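Local coordinates for salmonella typhimurium DB7155 bacteriophage DET7 tailspike (PDB 2V5I), which binds the O-antigen polysaccharide of its Salmonella host as a trimeric phage receptor-binding tailspike and hydrolyses it, at residues T157-A163 with A177-C183; N170-A176 with S191-G197; A163-R169 with H184-I189; I125-Q129 with H223-G227; G267-Y273 with R304-L308. One frame throughout, in Å; residues are numbered along the deposited sequence. Where two conformers were deposited one is given.

Contact 1 of 5, residues T157-A163 with A177-C183; sequences TLDIRSA and AYLFRSC
Two successive rungs of the right-handed parallel beta-helix pair here: strands 157-161 and 177-181 run side by side with their axes 4.6 Å apart and 13° from parallel, in strict register from T157 beside A177 to R161 beside R181. T157 starts the ladder, its OG1 3.6 Å from A177 CB. L158 bonds on both sides of Y178, from L158 N to A177 O and from L179 N to L158 O, each 2.9 Å. L158 CB lies 4.0 Å from Y178 CD2, on the face that also carries I160 and F180 and turns into the helix interior, where I168 packs against it. D159, chi1 t, is on the other face with L179 and R181; its OD2 forms a salt bridge with R181 NE at 2.9 Å. I160 repeats the pattern, with I160 N to L179 O and R181 N to I160 O at 2.9 Å, and its CD1 is 3.9 Å from F180 CE2. R161, chi1 m and otherwise extended, completes the salt-bridge network, R161 NE on D159 OD1 at 3.1 Å and R161 NH2 on D159 OD2 at 2.8 Å. S162 adopts positive phi, like S182, turning both chains together; S162 N still reaches R181 O at 2.8 Å. A163 N donates a hydrogen bond to C183 SG at 3.4 Å. One carboxylate thus serves two arginines, offsetting the charge of R161 NH2 and R181 NE, 3.7 Å apart, while E205 on the next rung takes R181 NH1.

Contact 2 of 5, residues N170-A176 with S191-G197; sequences NAGGLMA and SDSIIGG
This is a rung-to-rung contact of the parallel beta-helix at a corner, where the chain leaves one sheet and turns at L174 and M175 into strand 176-181 of another. Segment 191-197 follows the same course one coil later, but its pairing with 170-176 is irregular. A171 O accepts D192 N at 2.8 Å, and G173 O accepts I195 N at 3.0 Å. Between these bonds S193 takes up positive phi and its side chain points away, so the second chain spends an extra residue; water 5 fills the gap, 3.1 Å from G173 N and 2.9 Å from D192 O. G173, at phi 165 and psi 170, has a conformation suited to glycine, and a CB there would collide with A176 CB. M175, near phi 52 and psi 52, makes the turn, after which A176 N donates to I195 O at 3.0 Å. I194, chi1 m, fills the inner side: its CD1 is 3.9 Å from A171 CB and its CG2 3.9 Å from A176 CB, with Y178 beside it. L174 CD2 meets I195 CG1 at 3.9 Å. D192, chi1 t, forms salt bridges with R165 and K187 of the second subunit, tying the corner into the trimer. At the far end G197 N makes a weak 3.3 Å bond to A176 O, and water 6 sits 2.8 Å from both of these atoms.

Contact 3 of 5, residues A163-R169 with H184-I189; sequences ASRVEIR and HHCKVI
Charged side chains line the outer face of these two beta-helix rungs. R169 NE and R169 NH2 form a salt bridge with E167 OE1, at 2.9 and 3.0 Å, along one strand, and the R165 guanidinium lies flat on the H185 ring, centres 3.9 Å apart and planes at 10°. R165 NH1 and K187 NZ also form salt bridges with D192 of the third subunit, so this face belongs to the trimer interface. Beneath the charges runs a parallel ladder: strands 167-169 and 187-189, axes 4.8 Å apart at 12°, pair E167 with K187, I168 with V188 and R169 with I189. Its bonds are K187 N to V166 O at 3.1 Å, I168 N to K187 O at 2.9 Å and I189 N to I168 O at 2.8 Å. The preceding turn matches as well, R165 and H185 both at positive phi, with H184 N to A163 O and R165 N to H184 O each 3.1 Å. I168 and V188 point the other way, toward F180 in the interior, I168 CB lying 4.4 Å from V188 CG2. C186, chi1 m, tucks under the turn: its SG is 4.0 Å from V166 CB and accepts V166 N at 3.6 Å.

Contact 4 of 5, residues I125-Q129 with H223-G227; sequences IEGYQ and HYGSG
Y224, with chi1 m and chi2 -68°, lays its ring against the backbone at E126 and G127: E126 CA stands 4.0 Å from the ring centroid, 23° off the normal, in a CH-pi contact, and G127 N is 3.5 Å from Y224 CE1 over the same face. E126, chi1 p and then extended, runs beside the ring, and water 8 links E126 OE1 (2.8 Å) to Y224 OH (2.6 Å); E126 OE2 pairs with K121, and Y224 OH also bonds R252. Y128, likewise chi1 p, points at the other segment, its CB 3.5 Å from G225 O, while its hydroxyl bonds D134. S226 in rotamer m donates from OG to Q129 O at 2.7 Å. Q129 has chi1 m, its NE2 bonding I154 O; water 10 lies 2.9 Å from Q129 N and 2.8 Å from S226 OG. Water 9 joins G127 O (2.7 Å) to G225 N (3.0 Å). Positive phi at G127, Y224 and G225 shapes both backbones, which meet without a beta bridge. A long excursion from the coil is thus docked on residues 224-226, an elaboration of the parallel beta-helix fold.

Contact 5 of 5, residues G267-Y273 with R304-L308; sequences GGTARNY and RPGDL
One carboxylate, that of D307, takes two hydroxyl donors from the facing segment: T269 OG1 reaches D307 OD2 at 2.7 Å and Y273 OH reaches D307 OD1 at 2.6 Å. D307 has chi1 off the wells at -143°, and D307 OD1 also accepts its neighbour's L308 N at 2.7 Å. It ends a type II beta turn from R304 to D307, closed by D307 N to R304 O at 3.0 Å, with P305 and G306 (phi 84, psi 4) in the middle. The turn rests on 267-273, G267 O lying 3.5 Å from P305 CB. T269, chi1 t, holds its own segment as well: T269 OG1 accepts R271 N at 3.2 Å, an ST turn, and R271 NH1 at 3.1 Å. T269, R271 and Y273 all point toward the turn, A270 and N272 away. R271, chi1 m, chi2 and chi3 t, chi4 81°, lies with R304 CD over one face of its guanidinium, 3.6 Å from R271 CZ; water 11 joins R271 NH1 (2.9 Å) to P305 O (2.8 Å). Y273 OH is 3.7 Å from L308 CD1. Strand 268-269, antiparallel to 264-265 in a small hairpin, and the residues after it are in this way tied to the loop 304-308. Because R271 NE and R304 NE come within 3.9 Å, their charges need an answer, and D295 supplies it with a salt bridge to each arginine.

In the fold
Contacts 1, 2 and 3 are three pieces of the same two rungs. Contacts 1 and 3, centres 10 Å apart, share A163 and water 2, and F180 CZ packs 3.6 Å from I168 CD1 across the interior. Contact 2 continues the ladder of contact 3 through N170 N and I189 O, 2.9 Å apart, and meets contact 1 where Y178 OH lies 2.7 Å from G172 O. Contact 4 sits one rung on, H223 N being 2.8 Å from I194 O of contact 2, and the chain between its two segments contains the first three contacts. Contact 5 stands apart, its centre about 20 Å from that of contact 1. D192 of contact 2 meets contact 3 of a neighbouring subunit, linking the trimer.

Contact 1 of 5, residues T157-A163 with A177-C183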
# COMPACT_ATOMS: atom_id res chain seq x y z
N THR A 157 19.37 -17.07 26.18
CA THR A 157 17.99 -17.37 25.79
C THR A 157 17.05 -17.21 26.98
O THR A 157 17.25 -17.84 28.02
CB THR A 157 17.85 -18.80 25.23
OG1 THR A 157 18.69 -18.94 24.08
CG2 THR A 157 16.36 -19.08 24.83
N LEU A 158 16.01 -16.40 26.78
CA LEU A 158 14.85 -16.41 27.69
C LEU A 158 13.84 -17.43 27.17
O LEU A 158 13.29 -17.25 26.10
CB LEU A 158 14.19 -15.04 27.87
CG LEU A 158 13.15 -15.01 28.98
CD1 LEU A 158 13.74 -15.34 30.32
CD2 LEU A 158 12.54 -13.64 29.00
N ASP A 159 13.61 -18.50 27.93
CA ASP A 159 12.83 -19.68 27.49
C ASP A 159 11.56 -19.69 28.36
O ASP A 159 11.59 -20.08 29.52
CB ASP A 159 13.70 -20.95 27.65
CG ASP A 159 13.04 -22.23 27.21
OD1 ASP A 159 11.79 -22.28 27.15
OD2 ASP A 159 13.81 -23.21 26.91
N ILE A 160 10.44 -19.28 27.77
CA ILE A 160 9.14 -19.25 28.46
C ILE A 160 8.35 -20.49 28.06
O ILE A 160 8.17 -20.77 26.88
CB ILE A 160 8.42 -17.95 28.13
CG1 ILE A 160 9.21 -16.77 28.75
CG2 ILE A 160 6.99 -18.01 28.67
CD1 ILE A 160 8.66 -15.48 28.43
N ARG A 161 7.92 -21.28 29.06
CA ARG A 161 7.38 -22.62 28.80
C ARG A 161 5.91 -22.75 29.19
O ARG A 161 5.50 -22.32 30.26
CB ARG A 161 8.20 -23.64 29.59
CG ARG A 161 9.55 -23.73 29.04
CD ARG A 161 10.32 -24.85 29.50
NE ARG A 161 11.62 -24.81 28.88
CZ ARG A 161 12.60 -25.67 29.12
NH1 ARG A 161 12.39 -26.67 29.99
NH2 ARG A 161 13.78 -25.54 28.51
N SER A 162 5.11 -23.26 28.25
CA SER A 162 3.69 -23.55 28.48
C SER A 162 2.88 -22.44 29.15
O SER A 162 2.16 -22.67 30.14
CB SER A 162 3.55 -24.87 29.26
OG SER A 162 4.14 -25.95 28.53
N ALA A 163 2.99 -21.25 28.60
CA ALA A 163 2.29 -20.08 29.11
C ALA A 163 1.17 -19.66 28.13
O ALA A 163 1.18 -20.03 26.96
CB ALA A 163 3.25 -18.94 29.33
N ALA A 177 18.33 -14.53 22.51
CA ALA A 177 17.15 -15.19 21.94
C ALA A 177 15.97 -15.18 22.91
O ALA A 177 16.15 -15.27 24.09
CB ALA A 177 17.47 -16.60 21.58
N TYR A 178 14.75 -15.06 22.36
CA TYR A 178 13.55 -15.18 23.10
C TYR A 178 12.78 -16.36 22.51
O TYR A 178 12.52 -16.41 21.32
CB TYR A 178 12.74 -13.87 22.97
CG TYR A 178 13.41 -12.74 23.72
CD1 TYR A 178 14.40 -11.93 23.10
CD2 TYR A 178 13.09 -12.48 25.05
CE1 TYR A 178 15.04 -10.93 23.83
CE2 TYR A 178 13.73 -11.48 25.78
CZ TYR A 178 14.68 -10.70 25.15
OH TYR A 178 15.27 -9.70 25.92
N LEU A 179 12.48 -17.35 23.35
CA LEU A 179 11.94 -18.62 22.89
C LEU A 179 10.72 -18.93 23.71
O LEU A 179 10.77 -18.88 24.92
CB LEU A 179 13.00 -19.72 23.11
CG LEU A 179 12.53 -21.16 22.95
CD1 LEU A 179 11.98 -21.41 21.56
CD2 LEU A 179 13.69 -22.05 23.24
N PHE A 180 9.59 -19.18 23.04
CA PHE A 180 8.35 -19.60 23.68
C PHE A 180 8.11 -21.05 23.29
O PHE A 180 7.90 -21.33 22.09
CB PHE A 180 7.21 -18.72 23.18
CG PHE A 180 7.25 -17.30 23.70
CD1 PHE A 180 8.06 -16.35 23.07
CD2 PHE A 180 6.47 -16.93 24.75
CE1 PHE A 180 8.11 -15.06 23.59
CE2 PHE A 180 6.46 -15.66 25.21
CZ PHE A 180 7.26 -14.73 24.62
N ARG A 181 8.02 -21.96 24.27
CA ARG A 181 7.83 -23.38 23.99
C ARG A 181 6.42 -23.75 24.47
O ARG A 181 6.07 -23.51 25.65
CB ARG A 181 8.82 -24.21 24.80
CG ARG A 181 10.24 -24.12 24.38
CD ARG A 181 11.01 -25.09 25.23
NE ARG A 181 12.45 -25.01 25.05
CZ ARG A 181 13.10 -25.64 24.07
NH1 ARG A 181 12.42 -26.30 23.15
NH2 ARG A 181 14.43 -25.54 23.98
N SER A 182 5.59 -24.28 23.58
CA SER A 182 4.25 -24.72 23.85
C SER A 182 3.34 -23.61 24.44
O SER A 182 2.49 -23.88 25.33
CB SER A 182 4.28 -25.89 24.82
OG SER A 182 4.96 -26.95 24.21
N CYS A 183 3.50 -22.39 23.93
CA CYS A 183 2.74 -21.25 24.39
C CYS A 183 1.62 -20.92 23.41
O CYS A 183 1.71 -21.28 22.24
CB CYS A 183 3.63 -20.01 24.58
SG CYS A 183 4.85 -20.28 25.91
O HOH W 1 16.10 -23.80 25.71
O HOH W 2 -0.20 -22.51 26.49

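Contact 2 of 5, residues N170-A176 with S191-G197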
# COMPACT_ATOMS: atom_id res chain seq x y z
N ASN A 170 9.21 -4.22 24.60
CA ASN A 170 10.49 -3.43 24.55
C ASN A 170 11.73 -4.25 24.92
O ASN A 170 12.67 -3.76 25.60
CB ASN A 170 10.31 -2.18 25.42
CG ASN A 170 9.15 -1.33 24.99
OD1 ASN A 170 9.17 -0.78 23.88
ND2 ASN A 170 8.15 -1.19 25.83
N ALA A 171 11.74 -5.49 24.43
CA ALA A 171 12.88 -6.42 24.67
C ALA A 171 14.14 -5.96 23.98
O ALA A 171 14.12 -5.38 22.89
CB ALA A 171 12.56 -7.83 24.22
N GLY A 172 15.27 -6.21 24.64
CA GLY A 172 16.56 -6.00 24.03
C GLY A 172 17.52 -7.15 24.26
O GLY A 172 17.22 -8.17 24.88
N GLY A 173 18.72 -6.98 23.73
CA GLY A 173 19.78 -7.94 24.01
C GLY A 173 20.98 -7.88 23.12
O GLY A 173 21.04 -7.09 22.14
N LEU A 174 22.00 -8.65 23.56
CA LEU A 174 23.25 -8.86 22.83
C LEU A 174 23.53 -10.34 22.79
O LEU A 174 23.70 -10.99 23.83
CB LEU A 174 24.41 -8.17 23.58
CG LEU A 174 24.39 -6.62 23.58
CD1 LEU A 174 25.51 -6.08 24.47
CD2 LEU A 174 24.58 -6.09 22.23
N MET A 175 23.61 -10.91 21.59
CA MET A 175 23.65 -12.34 21.36
C MET A 175 22.51 -13.04 22.07
O MET A 175 22.72 -14.04 22.77
CB MET A 175 25.04 -12.93 21.76
CG MET A 175 26.14 -12.26 20.92
SD MET A 175 26.18 -12.97 19.25
CE MET A 175 26.91 -11.69 18.29
N ALA A 176 21.28 -12.53 21.83
CA ALA A 176 20.10 -12.89 22.60
C ALA A 176 19.11 -13.72 21.79
O ALA A 176 19.12 -13.69 20.57
CB ALA A 176 19.38 -11.61 23.06
N SER A 191 10.06 -4.66 20.04
CA SER A 191 11.45 -5.04 20.30
C SER A 191 12.41 -3.94 19.93
O SER A 191 12.28 -3.29 18.90
CB SER A 191 11.78 -6.29 19.51
OG SER A 191 10.95 -7.39 19.99
N ASP A 192 13.40 -3.75 20.78
CA ASP A 192 14.30 -2.63 20.73
C ASP A 192 15.65 -2.98 20.10
O ASP A 192 16.70 -2.90 20.74
CB ASP A 192 14.53 -2.16 22.16
CG ASP A 192 15.27 -0.86 22.22
OD1 ASP A 192 15.29 -0.14 21.18
OD2 ASP A 192 15.82 -0.55 23.31
N SER A 193 15.61 -3.41 18.83
CA SER A 193 16.83 -3.72 18.06
C SER A 193 17.66 -4.78 18.76
O SER A 193 18.86 -4.61 19.06
CB SER A 193 17.65 -2.45 17.75
OG SER A 193 16.88 -1.62 16.90
N ILE A 194 16.99 -5.87 19.09
CA ILE A 194 17.62 -7.00 19.74
C ILE A 194 18.74 -7.50 18.83
O ILE A 194 18.50 -7.79 17.66
CB ILE A 194 16.63 -8.13 19.95
CG1 ILE A 194 15.44 -7.71 20.82
CG2 ILE A 194 17.33 -9.34 20.62
CD1 ILE A 194 14.24 -8.68 20.77
N ILE A 195 19.98 -7.61 19.35
CA ILE A 195 21.03 -8.22 18.58
C ILE A 195 21.01 -9.73 18.85
O ILE A 195 21.26 -10.20 19.97
CB ILE A 195 22.45 -7.69 18.98
CG1 ILE A 195 22.58 -6.19 18.85
CG2 ILE A 195 23.52 -8.39 18.18
CD1 ILE A 195 22.09 -5.68 17.66
N GLY A 196 20.68 -10.50 17.81
CA GLY A 196 20.65 -11.96 17.91
C GLY A 196 21.95 -12.69 18.15
O GLY A 196 22.99 -12.15 17.89
N GLY A 197 21.83 -13.91 18.67
CA GLY A 197 22.94 -14.85 18.80
C GLY A 197 22.79 -16.05 17.88
O GLY A 197 22.28 -15.95 16.77
O HOH W 3 15.05 -2.38 25.68
O HOH W 4 9.86 -6.89 22.73
O HOH W 5 18.74 -4.14 22.41
O HOH W 6 19.96 -15.98 19.18

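Contact 3 of 5, residues A163-R169 with H184-I189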
# COMPACT_ATOMS: atom_id res chain seq x y z
N ALA A 163 2.99 -21.25 28.60
CA ALA A 163 2.29 -20.08 29.11
C ALA A 163 1.17 -19.66 28.13
O ALA A 163 1.18 -20.03 26.96
CB ALA A 163 3.25 -18.94 29.33
N SER A 164 0.25 -18.86 28.63
CA SER A 164 -0.83 -18.31 27.83
C SER A 164 -0.92 -16.82 28.12
O SER A 164 -0.86 -16.42 29.30
CB SER A 164 -2.13 -19.03 28.20
OG SER A 164 -3.21 -18.36 27.64
N ARG A 165 -1.08 -15.99 27.08
CA ARG A 165 -1.31 -14.54 27.23
C ARG A 165 -0.21 -13.86 28.03
O ARG A 165 -0.49 -13.11 29.00
CB ARG A 165 -2.69 -14.28 27.90
CG ARG A 165 -3.86 -14.98 27.27
CD ARG A 165 -4.79 -14.10 26.48
NE ARG A 165 -5.92 -14.91 25.98
CZ ARG A 165 -6.65 -14.68 24.88
NH1 ARG A 165 -6.43 -13.63 24.11
NH2 ARG A 165 -7.63 -15.52 24.56
N VAL A 166 1.02 -14.20 27.74
CA VAL A 166 2.17 -13.52 28.30
C VAL A 166 2.68 -12.59 27.23
O VAL A 166 2.79 -12.99 26.07
CB VAL A 166 3.24 -14.48 28.78
CG1 VAL A 166 4.57 -13.75 29.15
CG2 VAL A 166 2.72 -15.32 29.91
N GLU A 167 2.97 -11.36 27.63
CA GLU A 167 3.52 -10.33 26.71
C GLU A 167 4.90 -9.91 27.15
O GLU A 167 5.10 -9.64 28.34
CB GLU A 167 2.67 -9.09 26.73
CG GLU A 167 1.39 -9.25 25.95
CD GLU A 167 0.81 -7.91 25.49
OE1 GLU A 167 1.34 -6.84 25.87
OE2 GLU A 167 -0.20 -7.91 24.74
N ILE A 168 5.81 -9.80 26.20
CA ILE A 168 7.15 -9.20 26.42
C ILE A 168 7.14 -7.88 25.65
O ILE A 168 6.70 -7.86 24.49
CB ILE A 168 8.26 -10.11 25.84
CG1 ILE A 168 8.38 -11.38 26.67
CG2 ILE A 168 9.57 -9.36 25.82
CD1 ILE A 168 9.44 -12.34 26.21
N ARG A 169 7.47 -6.79 26.32
CA ARG A 169 7.43 -5.48 25.70
C ARG A 169 8.81 -4.83 25.71
O ARG A 169 9.52 -4.90 26.73
CB ARG A 169 6.46 -4.57 26.47
CG ARG A 169 5.00 -5.09 26.46
CD ARG A 169 4.08 -4.19 27.27
NE ARG A 169 2.75 -4.81 27.35
CZ ARG A 169 1.82 -4.52 28.27
NH1 ARG A 169 2.06 -3.60 29.21
NH2 ARG A 169 0.67 -5.16 28.25
N HIS A 184 0.67 -20.13 23.89
CA HIS A 184 -0.48 -19.67 23.10
C HIS A 184 -0.91 -18.25 23.50
O HIS A 184 -0.78 -17.88 24.67
CB HIS A 184 -1.68 -20.60 23.28
CG HIS A 184 -1.44 -21.99 22.83
ND1 HIS A 184 -0.89 -22.95 23.66
CD2 HIS A 184 -1.68 -22.60 21.64
CE1 HIS A 184 -0.77 -24.08 22.98
NE2 HIS A 184 -1.26 -23.90 21.77
N HIS A 185 -1.34 -17.45 22.53
CA HIS A 185 -1.72 -16.06 22.79
C HIS A 185 -0.63 -15.22 23.44
O HIS A 185 -0.96 -14.30 24.20
CB HIS A 185 -3.00 -16.06 23.62
CG HIS A 185 -4.15 -16.60 22.85
ND1 HIS A 185 -4.67 -17.85 23.08
CD2 HIS A 185 -4.83 -16.09 21.80
CE1 HIS A 185 -5.64 -18.08 22.20
NE2 HIS A 185 -5.76 -17.02 21.42
N CYS A 186 0.62 -15.49 23.09
CA CYS A 186 1.77 -14.76 23.61
C CYS A 186 2.26 -13.77 22.56
O CYS A 186 2.15 -14.01 21.37
CB CYS A 186 2.91 -15.68 24.09
SG CYS A 186 2.41 -16.65 25.57
N LYS A 187 2.76 -12.63 23.01
CA LYS A 187 3.19 -11.59 22.07
C LYS A 187 4.52 -10.99 22.46
O LYS A 187 4.77 -10.80 23.66
CB LYS A 187 2.13 -10.52 22.00
CG LYS A 187 0.74 -10.99 21.51
CD LYS A 187 -0.29 -9.90 21.56
CE LYS A 187 -1.76 -10.47 21.62
NZ LYS A 187 -2.16 -11.39 22.83
N VAL A 188 5.31 -10.60 21.45
CA VAL A 188 6.55 -9.90 21.66
C VAL A 188 6.38 -8.57 20.93
O VAL A 188 6.26 -8.53 19.72
CB VAL A 188 7.77 -10.68 21.13
CG1 VAL A 188 9.05 -9.88 21.34
CG2 VAL A 188 7.85 -12.04 21.88
N ILE A 189 6.28 -7.48 21.71
CA ILE A 189 5.87 -6.20 21.22
C ILE A 189 7.02 -5.17 21.29
O ILE A 189 7.76 -5.08 22.30
CB ILE A 189 4.68 -5.66 22.07
CG1 ILE A 189 3.46 -6.59 21.95
CG2 ILE A 189 4.34 -4.23 21.70
CD1 ILE A 189 2.53 -6.46 23.14
O HOH W 2 -0.20 -22.51 26.49
O HOH W 7 -4.29 -20.18 25.57

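Contact 4 of 5, residues I125-Q129 with H223-G227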
# COMPACT_ATOMS: atom_id res chain seq x y z
N ILE A 125 28.37 -7.54 19.66
CA ILE A 125 27.47 -6.44 19.21
C ILE A 125 27.12 -6.41 17.73
O ILE A 125 26.13 -5.76 17.35
CB ILE A 125 27.99 -5.04 19.62
CG1 ILE A 125 29.25 -4.70 18.86
CG2 ILE A 125 28.20 -4.99 21.11
CD1 ILE A 125 29.55 -3.23 18.81
N GLU A 126 27.84 -7.14 16.88
CA GLU A 126 27.52 -7.18 15.47
C GLU A 126 28.14 -8.41 14.83
O GLU A 126 28.99 -9.08 15.42
CB GLU A 126 28.02 -5.95 14.76
CG GLU A 126 29.51 -5.77 14.79
CD GLU A 126 29.98 -4.39 14.25
OE1 GLU A 126 29.17 -3.53 13.86
OE2 GLU A 126 31.20 -4.18 14.20
N GLY A 127 27.70 -8.71 13.63
CA GLY A 127 28.08 -9.95 12.96
C GLY A 127 27.37 -11.15 13.54
O GLY A 127 26.50 -11.01 14.40
N TYR A 128 27.66 -12.32 13.00
CA TYR A 128 27.05 -13.53 13.55
C TYR A 128 28.00 -14.74 13.52
O TYR A 128 28.95 -14.81 12.73
CB TYR A 128 25.73 -13.87 12.81
CG TYR A 128 25.90 -14.24 11.34
CD1 TYR A 128 26.01 -13.23 10.33
CD2 TYR A 128 26.02 -15.56 10.92
CE1 TYR A 128 26.14 -13.56 9.01
CE2 TYR A 128 26.19 -15.88 9.60
CZ TYR A 128 26.27 -14.88 8.62
OH TYR A 128 26.41 -15.19 7.27
N GLN A 129 27.71 -15.66 14.42
CA GLN A 129 28.45 -16.93 14.51
C GLN A 129 28.15 -17.82 13.31
O GLN A 129 26.98 -18.11 13.04
CB GLN A 129 28.09 -17.67 15.77
CG GLN A 129 28.45 -16.96 17.07
CD GLN A 129 27.67 -17.49 18.24
OE1 GLN A 129 27.94 -18.58 18.73
NE2 GLN A 129 26.68 -16.70 18.72
N HIS A 223 18.10 -7.43 14.90
CA HIS A 223 19.36 -7.27 14.13
C HIS A 223 20.26 -8.52 14.25
O HIS A 223 20.33 -9.17 15.32
CB HIS A 223 20.20 -6.12 14.68
CG HIS A 223 19.65 -4.74 14.45
ND1 HIS A 223 20.40 -3.62 14.73
CD2 HIS A 223 18.46 -4.29 13.94
CE1 HIS A 223 19.70 -2.53 14.41
NE2 HIS A 223 18.53 -2.91 13.91
N TYR A 224 20.92 -8.86 13.14
CA TYR A 224 21.90 -9.94 13.09
C TYR A 224 21.25 -11.29 13.52
O TYR A 224 20.13 -11.58 13.06
CB TYR A 224 23.18 -9.55 13.92
CG TYR A 224 23.92 -8.39 13.29
CD1 TYR A 224 24.54 -8.53 12.10
CD2 TYR A 224 23.99 -7.13 13.93
CE1 TYR A 224 25.24 -7.45 11.50
CE2 TYR A 224 24.67 -6.08 13.36
CZ TYR A 224 25.25 -6.22 12.16
OH TYR A 224 25.91 -5.15 11.56
N GLY A 225 21.94 -12.10 14.31
CA GLY A 225 21.51 -13.47 14.59
C GLY A 225 22.07 -14.40 13.51
O GLY A 225 22.22 -14.04 12.34
N SER A 226 22.39 -15.62 13.90
CA SER A 226 22.90 -16.59 12.93
C SER A 226 21.75 -17.29 12.19
O SER A 226 22.00 -17.96 11.15
CB SER A 226 23.65 -17.69 13.65
OG SER A 226 24.77 -17.22 14.37
N GLY A 227 20.57 -17.24 12.78
CA GLY A 227 19.34 -17.82 12.20
C GLY A 227 18.38 -16.74 11.77
O GLY A 227 18.80 -15.68 11.21
O HOH W 8 26.50 -3.03 13.02
O HOH W 9 24.57 -12.47 15.65
O HOH W 10 25.47 -15.18 16.20

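Contact 5 of 5, residues G267-Y273 with R304-L308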
# COMPACT_ATOMS: atom_id res chain seq x y z
N GLY A 267 10.97 -35.66 14.32
CA GLY A 267 10.08 -36.68 13.78
C GLY A 267 8.63 -36.33 13.53
O GLY A 267 7.84 -37.19 13.15
N GLY A 268 8.24 -35.07 13.77
CA GLY A 268 6.84 -34.59 13.55
C GLY A 268 6.91 -33.21 12.90
O GLY A 268 7.95 -32.57 12.84
N THR A 269 5.79 -32.79 12.34
CA THR A 269 5.80 -31.61 11.51
C THR A 269 6.15 -30.35 12.31
O THR A 269 5.76 -30.21 13.46
CB THR A 269 4.40 -31.40 10.85
OG1 THR A 269 4.50 -30.39 9.85
CG2 THR A 269 3.31 -30.99 11.83
N ALA A 270 6.84 -29.42 11.63
CA ALA A 270 7.18 -28.09 12.15
C ALA A 270 6.50 -26.99 11.32
O ALA A 270 6.77 -25.79 11.51
CB ALA A 270 8.67 -27.88 12.12
N ARG A 271 5.57 -27.39 10.44
CA ARG A 271 4.96 -26.53 9.48
C ARG A 271 3.93 -25.56 10.14
O ARG A 271 3.58 -25.74 11.29
CB ARG A 271 4.31 -27.31 8.34
CG ARG A 271 5.30 -28.18 7.54
CD ARG A 271 4.53 -29.04 6.59
NE ARG A 271 5.37 -29.83 5.71
CZ ARG A 271 5.94 -30.98 6.06
NH1 ARG A 271 5.74 -31.51 7.27
NH2 ARG A 271 6.71 -31.63 5.16
N ASN A 272 3.44 -24.59 9.34
CA ASN A 272 2.60 -23.53 9.89
C ASN A 272 1.50 -23.22 8.86
O ASN A 272 1.73 -23.30 7.66
CB ASN A 272 3.41 -22.28 10.12
CG ASN A 272 4.57 -22.53 11.04
OD1 ASN A 272 4.41 -22.48 12.25
ND2 ASN A 272 5.72 -22.89 10.45
N TYR A 273 0.38 -22.72 9.37
CA TYR A 273 -0.78 -22.41 8.54
C TYR A 273 -1.45 -21.11 9.05
O TYR A 273 -1.44 -20.89 10.24
CB TYR A 273 -1.81 -23.51 8.65
CG TYR A 273 -1.42 -24.85 8.02
CD1 TYR A 273 -0.68 -25.76 8.72
CD2 TYR A 273 -1.84 -25.15 6.75
CE1 TYR A 273 -0.31 -27.02 8.13
CE2 TYR A 273 -1.49 -26.34 6.15
CZ TYR A 273 -0.76 -27.28 6.88
OH TYR A 273 -0.41 -28.45 6.26
N ARG A 304 4.46 -36.69 5.43
CA ARG A 304 4.46 -35.63 6.43
C ARG A 304 3.92 -36.14 7.74
O ARG A 304 2.75 -35.97 8.03
CB ARG A 304 3.53 -34.51 5.97
CG ARG A 304 3.92 -33.87 4.64
CD ARG A 304 3.18 -32.53 4.43
NE ARG A 304 3.38 -31.94 3.13
CZ ARG A 304 2.59 -32.17 2.07
NH1 ARG A 304 1.62 -33.04 2.17
NH2 ARG A 304 2.77 -31.55 0.91
N PRO A 305 4.79 -36.71 8.57
CA PRO A 305 4.31 -37.17 9.87
C PRO A 305 3.71 -36.01 10.67
O PRO A 305 4.37 -35.00 10.84
CB PRO A 305 5.55 -37.73 10.57
CG PRO A 305 6.63 -37.79 9.54
CD PRO A 305 6.22 -37.00 8.30
N GLY A 306 2.49 -36.20 11.15
CA GLY A 306 1.78 -35.21 11.98
C GLY A 306 1.07 -34.11 11.17
O GLY A 306 0.49 -33.16 11.75
N ASP A 307 1.09 -34.21 9.86
CA ASP A 307 0.54 -33.15 8.99
C ASP A 307 -0.35 -33.76 7.89
O ASP A 307 -0.65 -34.98 7.91
CB ASP A 307 1.67 -32.29 8.42
CG ASP A 307 1.29 -30.80 8.31
OD1 ASP A 307 0.23 -30.53 7.72
OD2 ASP A 307 2.08 -29.90 8.72
N LEU A 308 -0.78 -32.95 6.94
CA LEU A 308 -1.62 -33.47 5.84
C LEU A 308 -0.79 -34.40 4.95
O LEU A 308 0.35 -34.08 4.58
CB LEU A 308 -2.20 -32.34 5.01
CG LEU A 308 -3.01 -31.32 5.81
CD1 LEU A 308 -3.40 -30.11 4.97
CD2 LEU A 308 -4.23 -31.92 6.41
O HOH W 11 6.06 -33.81 8.95